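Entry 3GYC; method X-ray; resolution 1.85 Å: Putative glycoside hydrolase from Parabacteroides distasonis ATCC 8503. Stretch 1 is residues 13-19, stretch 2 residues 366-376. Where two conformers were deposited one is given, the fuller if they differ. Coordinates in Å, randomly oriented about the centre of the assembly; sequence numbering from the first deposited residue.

Stretch 1 13-19: EISPRAI
Stretch 2 366-376: LTSIIRSSPLD

How do the two stretches lie against each other? Residues 17-19 form a strand and 366-371 the end of a helix, their axes approaching to 7.3 Å with 137° between their N-to-C directions, closer to antiparallel than parallel. CA atoms pair Ala 18 with Thr 367 (5.7 Å), Pro 16 with Arg 371 (5.1 Å) and Ile 14 with Leu 375 (7.4 Å).

Why is Pro 16 the centre? Of the 436 Å² buried, it contributes 94, Ala 18 74 and Leu 375 62. Extended (phi/psi -64/161, C-gamma exo), its CA-to-CB bond points toward the other stretch. Its CD lies 3.0 Å from Ser 373 O, its CB 4.2 Å from Ile 370 CG2, and its CG 3.9 Å from Leu 375 CD2; the compact ring fits among them.

What does Ala 18 (-92/114) meet? Its CA-to-CB bond also points toward the other stretch, CB 3.7 Å from Thr 367 CG2 and 4.0 Å from Ile 370 CD1. The single methyl lets the strand lie close, CA 3.9 Å from Ile 370 CG2. Ile 370 (chi1 m, chi2 t) reaches both Ala 18 and Pro 16, while Arg 17 points away.

What closes the other end? The CA-to-CB bond of Leu 375 (-87/149; m, t) points toward the first stretch, its CD1 3.9 Å from Ile 14 CG2 (m, t). Water 1 donates to Ile 14 O (2.6 Å) and accepts from Leu 375 N (3.0 Å); water 2 links Ser 15 OG (2.6 Å) and Arg 371 O (2.9 Å).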

# COMPACT_ATOMS: atom_id res chain seq x y z
N GLU A 13 -2.08 26.57 0.78
CA GLU A 13 -0.93 25.64 0.85
C GLU A 13 -1.48 24.26 0.47
O GLU A 13 -2.68 24.02 0.55
CB GLU A 13 -0.29 25.62 2.25
N ILE A 14 -0.61 23.38 0.01
CA ILE A 14 -1.03 22.03 -0.36
C ILE A 14 -0.99 21.17 0.90
O ILE A 14 0.01 21.16 1.64
CB ILE A 14 -0.09 21.45 -1.41
CG1 ILE A 14 -0.14 22.33 -2.67
CG2 ILE A 14 -0.46 20.01 -1.73
CD1 ILE A 14 1.09 22.19 -3.50
N SER A 15 -2.10 20.49 1.16
CA SER A 15 -2.20 19.59 2.31
C SER A 15 -1.93 18.14 1.95
O SER A 15 -2.37 17.66 0.90
CB SER A 15 -3.60 19.68 2.92
OG SER A 15 -3.75 20.91 3.60
N PRO A 16 -1.20 17.43 2.81
CA PRO A 16 -1.09 16.02 2.58
C PRO A 16 -2.45 15.33 2.71
O PRO A 16 -3.35 15.84 3.32
CB PRO A 16 -0.20 15.56 3.75
CG PRO A 16 0.62 16.69 4.06
CD PRO A 16 -0.22 17.91 3.78
N ARG A 17 -2.56 14.14 2.15
CA ARG A 17 -3.74 13.32 2.31
C ARG A 17 -3.53 12.19 3.32
O ARG A 17 -2.44 11.61 3.43
CB ARG A 17 -4.22 12.76 0.96
CG ARG A 17 -4.71 13.84 0.10
CD ARG A 17 -6.02 13.51 -0.52
NE ARG A 17 -6.55 14.62 -1.28
CZ ARG A 17 -7.83 14.75 -1.62
NH1 ARG A 17 -8.74 13.85 -1.23
NH2 ARG A 17 -8.21 15.78 -2.35
N ALA A 18 -4.57 11.92 4.10
CA ALA A 18 -4.57 10.82 5.06
C ALA A 18 -5.17 9.64 4.29
O ALA A 18 -6.35 9.63 3.89
CB ALA A 18 -5.38 11.14 6.32
N ILE A 19 -4.32 8.65 4.08
CA ILE A 19 -4.60 7.49 3.22
C ILE A 19 -4.74 6.18 3.98
O ILE A 19 -4.20 6.03 5.07
CB ILE A 19 -3.50 7.39 2.07
CG1 ILE A 19 -3.88 6.41 0.96
CG2 ILE A 19 -2.08 7.04 2.60
CD1 ILE A 19 -2.98 6.59 -0.34
N LEU A 366 -5.20 11.87 14.57
CA LEU A 366 -4.09 11.59 13.66
C LEU A 366 -4.30 12.10 12.25
O LEU A 366 -3.36 12.64 11.63
CB LEU A 366 -3.76 10.09 13.63
CG LEU A 366 -3.13 9.49 14.88
CD1 LEU A 366 -2.99 7.95 14.78
CD2 LEU A 366 -1.75 10.16 15.20
N THR A 367 -5.52 11.93 11.72
CA THR A 367 -5.79 12.45 10.38
C THR A 367 -5.75 13.97 10.40
O THR A 367 -5.32 14.57 9.41
CB THR A 367 -7.07 11.91 9.75
OG1 THR A 367 -8.19 12.25 10.56
CG2 THR A 367 -6.94 10.39 9.60
N SER A 368 -6.15 14.60 11.51
CA SER A 368 -6.04 16.06 11.62
C SER A 368 -4.55 16.46 11.51
O SER A 368 -4.20 17.38 10.79
CB SER A 368 -6.62 16.58 12.94
OG SER A 368 -6.68 18.01 12.94
N ILE A 369 -3.69 15.76 12.22
CA ILE A 369 -2.26 16.07 12.18
C ILE A 369 -1.68 15.89 10.76
O ILE A 369 -0.92 16.75 10.27
CB ILE A 369 -1.48 15.20 13.17
CG1 ILE A 369 -1.72 15.68 14.62
CG2 ILE A 369 0.02 15.22 12.86
CD1 ILE A 369 -1.45 14.59 15.68
N ILE A 370 -2.06 14.79 10.11
CA ILE A 370 -1.56 14.47 8.79
C ILE A 370 -1.96 15.55 7.80
O ILE A 370 -1.12 16.10 7.08
CB ILE A 370 -2.12 13.16 8.27
CG1 ILE A 370 -1.50 11.97 9.00
CG2 ILE A 370 -1.86 13.05 6.74
CD1 ILE A 370 -2.37 10.69 8.86
N ARG A 371 -3.26 15.87 7.78
CA ARG A 371 -3.79 16.82 6.80
C ARG A 371 -3.41 18.30 7.03
O ARG A 371 -3.58 19.11 6.14
CB ARG A 371 -5.29 16.62 6.67
CG ARG A 371 -5.59 15.24 6.08
CD ARG A 371 -7.05 14.89 6.18
NE ARG A 371 -7.88 15.88 5.53
CZ ARG A 371 -9.19 15.76 5.36
NH1 ARG A 371 -9.86 14.68 5.77
NH2 ARG A 371 -9.84 16.73 4.73
N SER A 372 -2.87 18.61 8.19
CA SER A 372 -2.42 19.96 8.49
C SER A 372 -0.88 20.01 8.55
O SER A 372 -0.33 21.01 8.94
CB SER A 372 -3.02 20.44 9.81
OG SER A 372 -2.48 19.67 10.85
N SER A 373 -0.19 18.93 8.19
CA SER A 373 1.27 18.98 8.18
C SER A 373 1.78 19.71 6.91
O SER A 373 1.35 19.42 5.81
CB SER A 373 1.86 17.58 8.27
OG SER A 373 1.54 17.00 9.53
N PRO A 374 2.64 20.73 7.09
CA PRO A 374 3.22 21.39 5.92
C PRO A 374 4.22 20.50 5.17
O PRO A 374 4.90 19.69 5.80
CB PRO A 374 3.97 22.58 6.54
CG PRO A 374 4.21 22.20 7.91
CD PRO A 374 3.13 21.30 8.35
N LEU A 375 4.29 20.66 3.86
CA LEU A 375 5.22 19.91 3.00
C LEU A 375 6.58 20.60 2.90
O LEU A 375 6.66 21.82 2.94
CB LEU A 375 4.63 19.77 1.59
CG LEU A 375 3.38 18.88 1.47
CD1 LEU A 375 2.84 18.91 0.04
CD2 LEU A 375 3.75 17.50 1.89
N ASP A 376 7.64 19.81 2.72
CA ASP A 376 9.01 20.34 2.61
C ASP A 376 9.17 21.15 1.31
O ASP A 376 8.54 20.85 0.30
CB ASP A 376 9.99 19.16 2.67
CG ASP A 376 11.43 19.58 2.85
OD1 ASP A 376 11.94 19.46 3.97
OD2 ASP A 376 12.05 20.05 1.88
O HOH W 1 2.17 22.38 2.57
O HOH W 2 -2.00 21.49 5.42